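Local coordinates for protein thiosulfate sulfurtransferase (Pseudomonas aeruginosa, PDB 1YT8) that probably transfers sulfur from thiosulfate to cyanide, as a protein built from four rhodanese-like domains, at residues A273-E278 against G322-L327; T282-D287 against A318-A323; V395-A400 against V434-S439; A412-R417 against S480-P485. All coordinates share one frame; numbering follows the deposited sequence.

Contact 1 of 4, residues A273-E278 against G322-L327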
loop_
_atom_site.group_PDB
_atom_site.type_symbol
_atom_site.label_atom_id
_atom_site.label_comp_id
_atom_site.label_asym_id
_atom_site.label_seq_id
_atom_site.Cartn_x
_atom_site.Cartn_y
_atom_site.Cartn_z
ATOM N N ALA A 273 -2.107 23.803 -10.236
ATOM C CA ALA A 273 -1.365 24.797 -9.469
ATOM C C ALA A 273 -2.279 25.505 -8.474
ATOM O O ALA A 273 -1.894 25.751 -7.331
ATOM C CB ALA A 273 -0.721 25.814 -10.412
ATOM N N GLN A 274 -3.491 25.828 -8.914
ATOM C CA GLN A 274 -4.460 26.498 -8.059
ATOM C C GLN A 274 -4.797 25.641 -6.841
ATOM O O GLN A 274 -4.804 26.131 -5.710
ATOM C CB GLN A 274 -5.737 26.802 -8.846
ATOM C CG GLN A 274 -6.864 27.391 -8.008
ATOM C CD GLN A 274 -6.419 28.597 -7.197
ATOM O OE1 GLN A 274 -5.788 29.516 -7.723
ATOM N NE2 GLN A 274 -6.752 28.600 -5.909
ATOM N N TRP A 275 -5.078 24.363 -7.075
ATOM C CA TRP A 275 -5.408 23.456 -5.983
ATOM C C TRP A 275 -4.272 23.384 -4.969
ATOM O O TRP A 275 -4.505 23.423 -3.762
ATOM C CB TRP A 275 -5.713 22.055 -6.526
ATOM C CG TRP A 275 -7.149 21.859 -6.915
ATOM C CD1 TRP A 275 -8.094 22.831 -7.083
ATOM C CD2 TRP A 275 -7.801 20.613 -7.196
ATOM N NE1 TRP A 275 -9.294 22.269 -7.448
ATOM C CE2 TRP A 275 -9.143 20.910 -7.526
ATOM C CE3 TRP A 275 -7.381 19.276 -7.201
ATOM C CZ2 TRP A 275 -10.071 19.916 -7.861
ATOM C CZ3 TRP A 275 -8.305 18.285 -7.535
ATOM C CH2 TRP A 275 -9.635 18.614 -7.858
ATOM N N GLN A 276 -3.046 23.290 -5.468
ATOM C CA GLN A 276 -1.878 23.211 -4.603
ATOM C C GLN A 276 -1.666 24.528 -3.859
ATOM O O GLN A 276 -0.970 24.570 -2.845
ATOM C CB GLN A 276 -0.638 22.868 -5.432
ATOM C CG GLN A 276 -0.774 21.579 -6.229
ATOM C CD GLN A 276 0.373 21.368 -7.200
ATOM O OE1 GLN A 276 0.711 22.262 -7.980
ATOM N NE2 GLN A 276 0.972 20.181 -7.166
ATOM N N ASP A 277 -2.280 25.597 -4.359
ATOM C CA ASP A 277 -2.156 26.911 -3.738
ATOM C C ASP A 277 -3.179 27.089 -2.615
ATOM O O ASP A 277 -3.080 28.027 -1.823
ATOM C CB ASP A 277 -2.342 28.013 -4.787
ATOM C CG ASP A 277 -2.031 29.400 -4.243
ATOM O OD1 ASP A 277 -0.886 29.624 -3.796
ATOM O OD2 ASP A 277 -2.930 30.266 -4.262
ATOM N N GLU A 278 -4.159 26.189 -2.553
ATOM C CA GLU A 278 -5.194 26.244 -1.523
ATOM C C GLU A 278 -4.697 25.445 -0.323
ATOM O O GLU A 278 -4.784 24.215 -0.295
ATOM C CB GLU A 278 -6.502 25.661 -2.062
ATOM C CG GLU A 278 -6.848 26.179 -3.452
ATOM C CD GLU A 278 -8.243 25.800 -3.906
ATOM O OE1 GLU A 278 -8.656 24.643 -3.686
ATOM O OE2 GLU A 278 -8.922 26.665 -4.498
ATOM N N GLY A 322 -10.923 12.423 2.867
ATOM C CA GLY A 322 -11.508 13.725 2.599
ATOM C C GLY A 322 -10.590 14.566 1.726
ATOM O O GLY A 322 -10.980 15.639 1.255
ATOM N N ALA A 323 -9.369 14.078 1.510
ATOM C CA ALA A 323 -8.382 14.771 0.681
ATOM C C ALA A 323 -8.782 14.764 -0.790
ATOM O O ALA A 323 -9.780 14.156 -1.172
ATOM C CB ALA A 323 -7.006 14.131 0.840
ATOM N N ARG A 324 -7.952 15.418 -1.597
ATOM C CA ARG A 324 -8.153 15.588 -3.032
ATOM C C ARG A 324 -7.063 14.843 -3.811
ATOM O O ARG A 324 -5.895 14.915 -3.446
ATOM C CB ARG A 324 -8.063 17.090 -3.320
ATOM C CG ARG A 324 -8.946 17.617 -4.395
ATOM C CD ARG A 324 -9.312 19.080 -4.118
ATOM N NE ARG A 324 -8.175 19.964 -3.832
ATOM C CZ ARG A 324 -8.292 21.287 -3.717
ATOM N NH1 ARG A 324 -9.483 21.853 -3.864
ATOM N NH2 ARG A 324 -7.236 22.051 -3.463
ATOM N N LEU A 325 -7.443 14.142 -4.881
ATOM C CA LEU A 325 -6.483 13.403 -5.708
ATOM C C LEU A 325 -6.471 13.871 -7.169
ATOM O O LEU A 325 -7.520 14.119 -7.755
ATOM C CB LEU A 325 -6.795 11.900 -5.695
ATOM C CG LEU A 325 -6.412 11.032 -4.493
ATOM C CD1 LEU A 325 -7.034 11.561 -3.223
ATOM C CD2 LEU A 325 -6.871 9.608 -4.761
ATOM N N VAL A 326 -5.280 13.989 -7.749
ATOM C CA VAL A 326 -5.134 14.390 -9.151
ATOM C C VAL A 326 -4.319 13.289 -9.833
ATOM O O VAL A 326 -3.177 13.032 -9.457
ATOM C CB VAL A 326 -4.393 15.732 -9.290
ATOM C CG1 VAL A 326 -4.199 16.065 -10.762
ATOM C CG2 VAL A 326 -5.185 16.830 -8.605
ATOM N N LEU A 327 -4.903 12.641 -10.836
ATOM C CA LEU A 327 -4.220 11.537 -11.503
ATOM C C LEU A 327 -3.577 11.855 -12.845
ATOM O O LEU A 327 -4.160 12.546 -13.689
ATOM C CB LEU A 327 -5.185 10.358 -11.660
ATOM C CG LEU A 327 -5.890 9.883 -10.388
ATOM C CD1 LEU A 327 -6.570 8.542 -10.664
ATOM C CD2 LEU A 327 -4.882 9.742 -9.239
#

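Contact 2 of 4, residues T282-D287 against A318-A323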
loop_
_atom_site.group_PDB
_atom_site.type_symbol
_atom_site.label_atom_id
_atom_site.label_comp_id
_atom_site.label_asym_id
_atom_site.label_seq_id
_atom_site.Cartn_x
_atom_site.Cartn_y
_atom_site.Cartn_z
ATOM N N THR A 282 -5.711 19.112 1.111
ATOM C CA THR A 282 -4.607 18.202 0.833
ATOM C C THR A 282 -4.808 17.722 -0.604
ATOM O O THR A 282 -5.867 17.201 -0.937
ATOM C CB THR A 282 -4.642 16.968 1.759
ATOM O OG1 THR A 282 -4.439 17.376 3.117
ATOM C CG2 THR A 282 -3.557 15.979 1.358
ATOM N N THR A 283 -3.796 17.899 -1.445
ATOM C CA THR A 283 -3.885 17.480 -2.840
ATOM C C THR A 283 -2.738 16.538 -3.189
ATOM O O THR A 283 -1.576 16.933 -3.163
ATOM C CB THR A 283 -3.831 18.705 -3.790
ATOM O OG1 THR A 283 -4.917 19.589 -3.486
ATOM C CG2 THR A 283 -3.941 18.262 -5.246
ATOM N N TYR A 284 -3.074 15.290 -3.500
ATOM C CA TYR A 284 -2.077 14.285 -3.861
ATOM C C TYR A 284 -1.964 14.213 -5.384
ATOM O O TYR A 284 -2.958 13.973 -6.064
ATOM C CB TYR A 284 -2.498 12.898 -3.355
ATOM C CG TYR A 284 -2.666 12.746 -1.857
ATOM C CD1 TYR A 284 -1.559 12.647 -1.012
ATOM C CD2 TYR A 284 -3.937 12.638 -1.291
ATOM C CE1 TYR A 284 -1.716 12.438 0.363
ATOM C CE2 TYR A 284 -4.104 12.431 0.080
ATOM C CZ TYR A 284 -2.991 12.331 0.897
ATOM O OH TYR A 284 -3.158 12.129 2.243
ATOM N N LEU A 285 -0.761 14.415 -5.912
ATOM C CA LEU A 285 -0.524 14.334 -7.356
ATOM C C LEU A 285 0.043 12.936 -7.601
ATOM O O LEU A 285 1.180 12.651 -7.223
ATOM C CB LEU A 285 0.486 15.399 -7.786
ATOM C CG LEU A 285 0.837 15.455 -9.277
ATOM C CD1 LEU A 285 -0.430 15.692 -10.104
ATOM C CD2 LEU A 285 1.849 16.567 -9.513
ATOM N N LEU A 286 -0.743 12.078 -8.245
ATOM C CA LEU A 286 -0.351 10.683 -8.469
ATOM C C LEU A 286 -0.281 10.198 -9.923
ATOM O O LEU A 286 -1.202 10.417 -10.702
ATOM C CB LEU A 286 -1.316 9.788 -7.696
ATOM C CG LEU A 286 -1.634 10.257 -6.272
ATOM C CD1 LEU A 286 -2.790 9.441 -5.718
ATOM C CD2 LEU A 286 -0.404 10.127 -5.390
ATOM N N ASP A 287 0.813 9.510 -10.255
ATOM C CA ASP A 287 1.064 8.958 -11.595
ATOM C C ASP A 287 0.658 7.475 -11.585
ATOM O O ASP A 287 1.301 6.662 -10.918
ATOM C CB ASP A 287 2.559 9.084 -11.921
ATOM C CG ASP A 287 2.883 8.791 -13.382
ATOM O OD1 ASP A 287 2.375 7.791 -13.934
ATOM O OD2 ASP A 287 3.672 9.560 -13.974
ATOM N N ALA A 318 -3.162 7.875 0.032
ATOM C CA ALA A 318 -4.114 8.914 0.412
ATOM C C ALA A 318 -4.660 8.558 1.788
ATOM O O ALA A 318 -5.781 8.065 1.922
ATOM C CB ALA A 318 -5.243 8.988 -0.609
ATOM N N SER A 319 -3.849 8.812 2.809
ATOM C CA SER A 319 -4.206 8.502 4.183
ATOM C C SER A 319 -5.131 9.531 4.823
ATOM O O SER A 319 -5.736 9.271 5.863
ATOM C CB SER A 319 -2.929 8.341 5.011
ATOM O OG SER A 319 -2.109 7.332 4.437
ATOM N N VAL A 320 -5.232 10.703 4.207
ATOM C CA VAL A 320 -6.110 11.747 4.712
ATOM C C VAL A 320 -7.466 11.563 4.039
ATOM O O VAL A 320 -7.639 11.905 2.870
ATOM C CB VAL A 320 -5.570 13.153 4.375
ATOM C CG1 VAL A 320 -6.576 14.215 4.807
ATOM C CG2 VAL A 320 -4.228 13.376 5.069
ATOM N N ARG A 321 -8.421 11.000 4.775
ATOM C CA ARG A 321 -9.759 10.784 4.240
ATOM C C ARG A 321 -10.380 12.166 4.054
ATOM O O ARG A 321 -10.358 12.989 4.971
ATOM C CB ARG A 321 -10.589 9.946 5.218
ATOM C CG ARG A 321 -11.959 9.531 4.694
ATOM C CD ARG A 321 -11.864 8.733 3.392
ATOM N NE ARG A 321 -13.163 8.174 3.026
ATOM C CZ ARG A 321 -13.474 7.705 1.822
ATOM N NH1 ARG A 321 -12.579 7.723 0.842
ATOM N NH2 ARG A 321 -14.685 7.206 1.600
ATOM N N GLY A 322 -10.923 12.423 2.867
ATOM C CA GLY A 322 -11.508 13.725 2.599
ATOM C C GLY A 322 -10.590 14.566 1.726
ATOM O O GLY A 322 -10.980 15.639 1.255
ATOM N N ALA A 323 -9.369 14.078 1.510
ATOM C CA ALA A 323 -8.382 14.771 0.681
ATOM C C ALA A 323 -8.782 14.764 -0.790
ATOM O O ALA A 323 -9.780 14.156 -1.172
ATOM C CB ALA A 323 -7.006 14.131 0.840
#

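Contact 3 of 4, residues V395-A400 against V434-S439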
loop_
_atom_site.group_PDB
_atom_site.type_symbol
_atom_site.label_atom_id
_atom_site.label_comp_id
_atom_site.label_asym_id
_atom_site.label_seq_id
_atom_site.Cartn_x
_atom_site.Cartn_y
_atom_site.Cartn_z
ATOM N N VAL A 395 25.187 -4.592 17.868
ATOM C CA VAL A 395 24.669 -4.100 16.600
ATOM C C VAL A 395 23.164 -4.326 16.567
ATOM O O VAL A 395 22.695 -5.444 16.764
ATOM C CB VAL A 395 25.312 -4.834 15.409
ATOM C CG1 VAL A 395 24.679 -4.366 14.102
ATOM C CG2 VAL A 395 26.815 -4.573 15.391
ATOM N N LEU A 396 22.417 -3.252 16.332
ATOM C CA LEU A 396 20.962 -3.312 16.258
ATOM C C LEU A 396 20.533 -3.079 14.814
ATOM O O LEU A 396 20.924 -2.084 14.201
ATOM C CB LEU A 396 20.344 -2.237 17.158
ATOM C CG LEU A 396 20.748 -2.270 18.632
ATOM C CD1 LEU A 396 19.963 -1.204 19.394
ATOM C CD2 LEU A 396 20.477 -3.658 19.213
ATOM N N ASP A 397 19.725 -3.993 14.279
ATOM C CA ASP A 397 19.245 -3.911 12.901
ATOM C C ASP A 397 17.771 -3.491 12.883
ATOM O O ASP A 397 16.913 -4.202 13.400
ATOM C CB ASP A 397 19.396 -5.278 12.224
ATOM C CG ASP A 397 19.372 -5.193 10.710
ATOM O OD1 ASP A 397 18.838 -4.198 10.169
ATOM O OD2 ASP A 397 19.882 -6.132 10.059
ATOM N N PHE A 398 17.487 -2.347 12.268
ATOM C CA PHE A 398 16.129 -1.811 12.195
ATOM C C PHE A 398 15.367 -2.138 10.910
ATOM O O PHE A 398 14.205 -1.744 10.761
ATOM C CB PHE A 398 16.174 -0.291 12.382
ATOM C CG PHE A 398 16.543 0.134 13.775
ATOM C CD1 PHE A 398 15.557 0.428 14.711
ATOM C CD2 PHE A 398 17.876 0.196 14.164
ATOM C CE1 PHE A 398 15.893 0.780 16.017
ATOM C CE2 PHE A 398 18.223 0.544 15.472
ATOM C CZ PHE A 398 17.230 0.836 16.397
ATOM N N THR A 399 16.006 -2.840 9.978
ATOM C CA THR A 399 15.327 -3.188 8.729
ATOM C C THR A 399 14.155 -4.124 9.043
ATOM O O THR A 399 14.055 -4.647 10.149
ATOM C CB THR A 399 16.288 -3.883 7.737
ATOM O OG1 THR A 399 15.677 -3.942 6.440
ATOM C CG2 THR A 399 16.608 -5.294 8.197
ATOM N N ALA A 400 13.268 -4.332 8.074
ATOM C CA ALA A 400 12.119 -5.210 8.285
ATOM C C ALA A 400 12.603 -6.611 8.647
ATOM O O ALA A 400 13.616 -7.078 8.117
ATOM C CB ALA A 400 11.257 -5.259 7.027
ATOM N N VAL A 434 25.916 0.150 17.698
ATOM C CA VAL A 434 26.043 0.558 16.310
ATOM C C VAL A 434 24.699 0.207 15.679
ATOM O O VAL A 434 24.270 -0.947 15.723
ATOM C CB VAL A 434 27.170 -0.199 15.584
ATOM C CG1 VAL A 434 27.194 0.211 14.113
ATOM C CG2 VAL A 434 28.516 0.120 16.236
ATOM N N LEU A 435 24.026 1.205 15.117
ATOM C CA LEU A 435 22.715 0.982 14.515
ATOM C C LEU A 435 22.790 0.881 12.995
ATOM O O LEU A 435 23.564 1.588 12.351
ATOM C CB LEU A 435 21.765 2.118 14.907
ATOM C CG LEU A 435 21.843 2.609 16.362
ATOM C CD1 LEU A 435 20.743 3.637 16.586
ATOM C CD2 LEU A 435 21.700 1.452 17.343
ATOM N N THR A 436 21.977 -0.001 12.423
ATOM C CA THR A 436 21.963 -0.173 10.980
ATOM C C THR A 436 20.567 -0.514 10.469
ATOM O O THR A 436 19.637 -0.738 11.239
ATOM C CB THR A 436 22.934 -1.303 10.540
ATOM O OG1 THR A 436 23.077 -1.295 9.113
ATOM C CG2 THR A 436 22.399 -2.666 10.970
ATOM N N CYS A 437 20.446 -0.522 9.150
ATOM C CA CYS A 437 19.224 -0.884 8.444
ATOM C C CYS A 437 19.681 -0.930 6.995
ATOM O O CYS A 437 20.882 -0.833 6.728
ATOM C CB CYS A 437 18.097 0.144 8.654
ATOM S SG CYS A 437 18.339 1.793 7.967
ATOM N N GLY A 438 18.749 -1.085 6.061
ATOM C CA GLY A 438 19.132 -1.158 4.663
ATOM C C GLY A 438 20.143 -0.120 4.207
ATOM O O GLY A 438 21.200 -0.461 3.670
ATOM N N SER A 439 19.832 1.151 4.443
ATOM C CA SER A 439 20.694 2.246 4.018
ATOM C C SER A 439 21.174 3.144 5.153
ATOM O O SER A 439 21.958 4.059 4.916
ATOM C CB SER A 439 19.940 3.108 3.011
ATOM O OG SER A 439 18.806 3.696 3.636
HETATM O O HOH W 1 16.044 -1.246 5.704
#

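Contact 4 of 4, residues A412-R417 against S480-P485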
loop_
_atom_site.group_PDB
_atom_site.type_symbol
_atom_site.label_atom_id
_atom_site.label_comp_id
_atom_site.label_asym_id
_atom_site.label_seq_id
_atom_site.Cartn_x
_atom_site.Cartn_y
_atom_site.Cartn_z
ATOM N N ALA A 412 24.316 -9.266 14.463
ATOM C CA ALA A 412 23.321 -8.206 14.608
ATOM C C ALA A 412 22.032 -8.720 15.244
ATOM O O ALA A 412 21.631 -9.866 15.027
ATOM C CB ALA A 412 23.017 -7.585 13.249
ATOM N N ALA A 413 21.392 -7.870 16.042
ATOM C CA ALA A 413 20.139 -8.228 16.694
ATOM C C ALA A 413 19.008 -7.455 16.020
ATOM O O ALA A 413 19.099 -6.241 15.843
ATOM C CB ALA A 413 20.195 -7.875 18.185
ATOM N N TRP A 414 17.950 -8.155 15.623
ATOM C CA TRP A 414 16.828 -7.471 14.993
ATOM C C TRP A 414 15.962 -6.849 16.084
ATOM O O TRP A 414 15.701 -7.470 17.118
ATOM C CB TRP A 414 15.976 -8.434 14.157
ATOM C CG TRP A 414 14.825 -7.727 13.507
ATOM C CD1 TRP A 414 14.881 -6.889 12.429
ATOM C CD2 TRP A 414 13.465 -7.711 13.958
ATOM N NE1 TRP A 414 13.640 -6.347 12.184
ATOM C CE2 TRP A 414 12.752 -6.833 13.107
ATOM C CE3 TRP A 414 12.779 -8.351 15.001
ATOM C CZ2 TRP A 414 11.382 -6.577 13.267
ATOM C CZ3 TRP A 414 11.414 -8.096 15.161
ATOM C CH2 TRP A 414 10.733 -7.214 14.296
ATOM N N VAL A 415 15.511 -5.623 15.848
ATOM C CA VAL A 415 14.683 -4.924 16.820
ATOM C C VAL A 415 13.578 -4.107 16.167
ATOM O O VAL A 415 13.632 -3.792 14.976
ATOM C CB VAL A 415 15.519 -3.937 17.676
ATOM C CG1 VAL A 415 16.609 -4.678 18.433
ATOM C CG2 VAL A 415 16.132 -2.876 16.780
ATOM N N LEU A 416 12.578 -3.778 16.972
ATOM C CA LEU A 416 11.461 -2.942 16.562
ATOM C C LEU A 416 11.781 -1.594 17.190
ATOM O O LEU A 416 12.029 -1.516 18.392
ATOM C CB LEU A 416 10.145 -3.450 17.152
ATOM C CG LEU A 416 9.435 -4.634 16.501
ATOM C CD1 LEU A 416 8.212 -5.005 17.335
ATOM C CD2 LEU A 416 9.030 -4.266 15.077
ATOM N N ARG A 417 11.784 -0.537 16.394
ATOM C CA ARG A 417 12.077 0.774 16.940
ATOM C C ARG A 417 11.048 1.163 18.000
ATOM O O ARG A 417 11.362 1.886 18.947
ATOM C CB ARG A 417 12.096 1.824 15.830
ATOM C CG ARG A 417 12.433 3.215 16.338
ATOM C CD ARG A 417 12.412 4.231 15.227
ATOM N NE ARG A 417 12.518 5.592 15.739
ATOM C CZ ARG A 417 12.046 6.659 15.106
ATOM N NH1 ARG A 417 11.438 6.515 13.934
ATOM N NH2 ARG A 417 12.166 7.865 15.648
ATOM N N SER A 480 18.745 -15.181 13.401
ATOM C CA SER A 480 19.879 -15.317 14.309
ATOM C C SER A 480 19.636 -14.819 15.730
ATOM O O SER A 480 19.844 -15.555 16.699
ATOM C CB SER A 480 21.093 -14.606 13.711
ATOM O OG SER A 480 21.333 -15.077 12.397
ATOM N N LEU A 481 19.204 -13.570 15.858
ATOM C CA LEU A 481 18.947 -12.996 17.170
ATOM C C LEU A 481 17.820 -11.971 17.111
ATOM O O LEU A 481 18.031 -10.841 16.685
ATOM C CB LEU A 481 20.218 -12.333 17.703
ATOM C CG LEU A 481 20.148 -11.749 19.118
ATOM C CD1 LEU A 481 19.691 -12.812 20.107
ATOM C CD2 LEU A 481 21.520 -11.206 19.503
ATOM N N LEU A 482 16.624 -12.373 17.535
ATOM C CA LEU A 482 15.470 -11.478 17.526
ATOM C C LEU A 482 15.253 -10.928 18.929
ATOM O O LEU A 482 14.904 -11.668 19.848
ATOM C CB LEU A 482 14.220 -12.237 17.067
ATOM C CG LEU A 482 14.346 -12.976 15.730
ATOM C CD1 LEU A 482 13.066 -13.754 15.453
ATOM C CD2 LEU A 482 14.628 -11.981 14.611
ATOM N N ALA A 483 15.464 -9.626 19.090
ATOM C CA ALA A 483 15.305 -8.979 20.384
ATOM C C ALA A 483 13.900 -8.402 20.544
ATOM O O ALA A 483 13.569 -7.828 21.581
ATOM C CB ALA A 483 16.348 -7.880 20.543
ATOM N N SER A 484 13.087 -8.557 19.504
ATOM C CA SER A 484 11.706 -8.076 19.496
ATOM C C SER A 484 10.851 -9.120 18.790
ATOM O O SER A 484 11.365 -9.940 18.037
ATOM C CB SER A 484 11.589 -6.754 18.724
ATOM O OG SER A 484 12.317 -5.704 19.334
ATOM N N PRO A 485 9.529 -9.105 19.023
ATOM C CA PRO A 485 8.646 -10.078 18.369
ATOM C C PRO A 485 8.416 -9.678 16.908
ATOM O O PRO A 485 8.304 -8.493 16.605
ATOM C CB PRO A 485 7.372 -9.992 19.204
ATOM C CG PRO A 485 7.336 -8.533 19.581
ATOM C CD PRO A 485 8.779 -8.266 19.976
#

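Contact 1 of 4, residues A273-E278 against G322-L327
The guanidinium of Arg324 lies flat on the indole of Trp275, the two planes only 5° apart. Its CZ sits over the five-membered ring, 3.5 Å from the centroid, in a cation-pi contact, while CD stands above the six-membered ring as a CH-pi donor. CG lies over the same face, 3.3 Å from Trp275 CZ3. The chain bends at chi3 (51°), which turns NE back over the indole, so that aliphatic and charged parts share one face of the ring.

The charge is answered at the guanidinium edge. Glu278 OE1 forms a salt bridge with Arg324, accepting from NH1 at 2.9 Å and from NH2 at 3.0 Å, with the carboxylate nearly coplanar with the guanidinium. Both nitrogens thus grip a single oxygen, and the other, OE2, takes a hydrogen bond from Gln274 NE2 one helical turn back. This pairing probably keeps both groups ionised.

Apolar packing is added by Val326, whose CG2 lies obliquely 3.6 Å from Trp275 CE3.

The C-terminal part of helix 269-277 and the residue Glu278 after it are thereby joined to strand 324-328 of a parallel rhodanese sheet. Thr283 on the adjoining strand 283-287 accepts from Arg324 NE, and Trp275 also touches Ala350 of strand 348-352 on the other side.

Contact 2 of 4, residues T282-D287 against A318-A323
With CG anti to the carbonyl carbon (chi1 -61°) and the ring turned by chi2 of -76°, Tyr284 sends its phenol from strand 283-287 toward the loop 318-323. That loop carries the chain from helix 314-317 into strand 324-328 of the rhodanese-like alpha/beta fold, and its last four residues, Val320 to Ala323, form a type II beta turn. Gly322 occupies the position with positive phi, and the turn is closed by the bond from Ala323 N to Val320 O.

Ala318 lies over one face of the phenol: its CA is 4.0 Å from the ring centroid in a CH-pi contact, and its CB packs against the same ring at 3.7 Å from Tyr284 CE2. Ala323 approaches obliquely, bringing CB to 3.4 Å from Tyr284 CE2. The same methyl also rests on Thr282, 3.8 Å from its CB, so that one alanine fills the angle between two side chains of the neighbouring segment. Thr282 CG2 in turn lies above the phenol, toward its rim.

The hydroxyl is buried but has polar partners. It is hydrogen-bonded to the carbonyl O of Arg58, in the first rhodanese-like domain of the chain, and Ser319 beside it is linked through OG to both Asp315 O and Arg58 NE. From the loop itself, Val320 N approaches near the plane of the ring and donates to Tyr284 OH at 3.2 Å, with an N-H...O angle of 150°, while Val320 CG2 packs 3.3 Å from the same oxygen.

Contact 3 of 4, residues V395-A400 against V434-S439
Leu396 and Leu435 lie side by side and point the same way, with Leu396 CD1 3.8 Å from Leu435 CD2. Phe398 widens this apolar patch: its CG is anti to the carbonyl carbon (chi1 -69°), and CE2 of the ring sits 3.9 Å from Leu435 CB, which approaches obliquely. Helix 441-454 packs on Leu435 and Phe398, and helix 420-427 on Leu396 and Phe398. The opposite face of the sheet carries Val395, Val434, Asp397 and Thr436, with Thr436 CG2 lodged 4.0 Å from Asp397 CG.

Between these faces runs the backbone of two neighbouring parallel strands, 393-397 and 432-436, in the sheet of a rhodanese-like domain. Leu396 bonds to residues on both sides of Leu435, its N donating to Val434 O and its O accepting from Thr436 N at 2.9 Å. The ladder continues past the strand end, where Phe398 N donates almost straight to Thr436 O (173°).

Beyond this point the strand ladder ends and polar groups take over. Asp397 OD1 accepts from Thr399 N at 3.1 Å, forming an Asx turn in which the donor lies above the carboxylate plane. Cys437, whose CB packs against Phe398 CB, follows the central strand, where rhodaneses carry their active-site cysteine; whether it acts here is not established, and the bound sulfite lies at Cys193 of another domain. At the outer edge Thr399 OG1, also bonded to Asn403 ND2, shares a water with the other segment; that water accepts from Gly438 N at 2.7 Å.

Contact 4 of 4, residues A412-R417 against S480-P485
Trp414, on strand 413-414, turns the benzene edge of its indole to segment 480-485. Its CB meets Leu482 CD2 at 3.8 Å; CG is anti to the backbone N (chi1 -180°), and the indole extends beside segment 480-485. CE3 is near both Ser484 O and, obliquely, Leu482 CD2, and CZ3 comes within 3.4 Å of Ser484 O. At the tip, CH2 lies 3.6 Å from Pro485 O. Both carbonyl oxygens lie in the ring plane, facing the slightly positive C-H edge, while NE1 on the pyrrole half donates to Thr399 O.

The backbone of Trp414 is held too: its N donates to Leu481 O, and its O accepts from Ala483 N at 2.9 Å. The hydroxyl of Ser484 stands in for a main-chain acceptor, OG taking the N-H of Leu416 at 3.1 Å. Ser484 N is buried with no polar partner in the model. Ala413 CB rests against Leu481 CD2, and Val415 CG1 against Ala483 CB.

The two segments run nearly the same way, 8° apart, with a single bridge between Trp414 and Leu482. The extended segment 480-485 thus lines the outermost strand of a parallel rhodanese-like sheet, with strand 393-397 on that strand's inner side.

Overall arrangement
The four contacts fall into two pairs, each built on a different five-stranded parallel sheet with strand order 1-5-4-2-3. Contacts 1 and 2 have centres 8 Å apart, share Gly322 and Ala323, and meet across the neighbouring strands 283-287 and 324-328. Contacts 3 and 4, with centres 10 Å apart, join through strands 393-397 and 413-414, and their segments alternate along the chain. The first pair closes before the second opens; contacts 1 and 4 are about 41 Å apart between centres, and contacts 2 and 3 about 31 Å. The chain thus repeats the rhodanese-like fold in series, with each pair of contacts lying within one copy or at its edge.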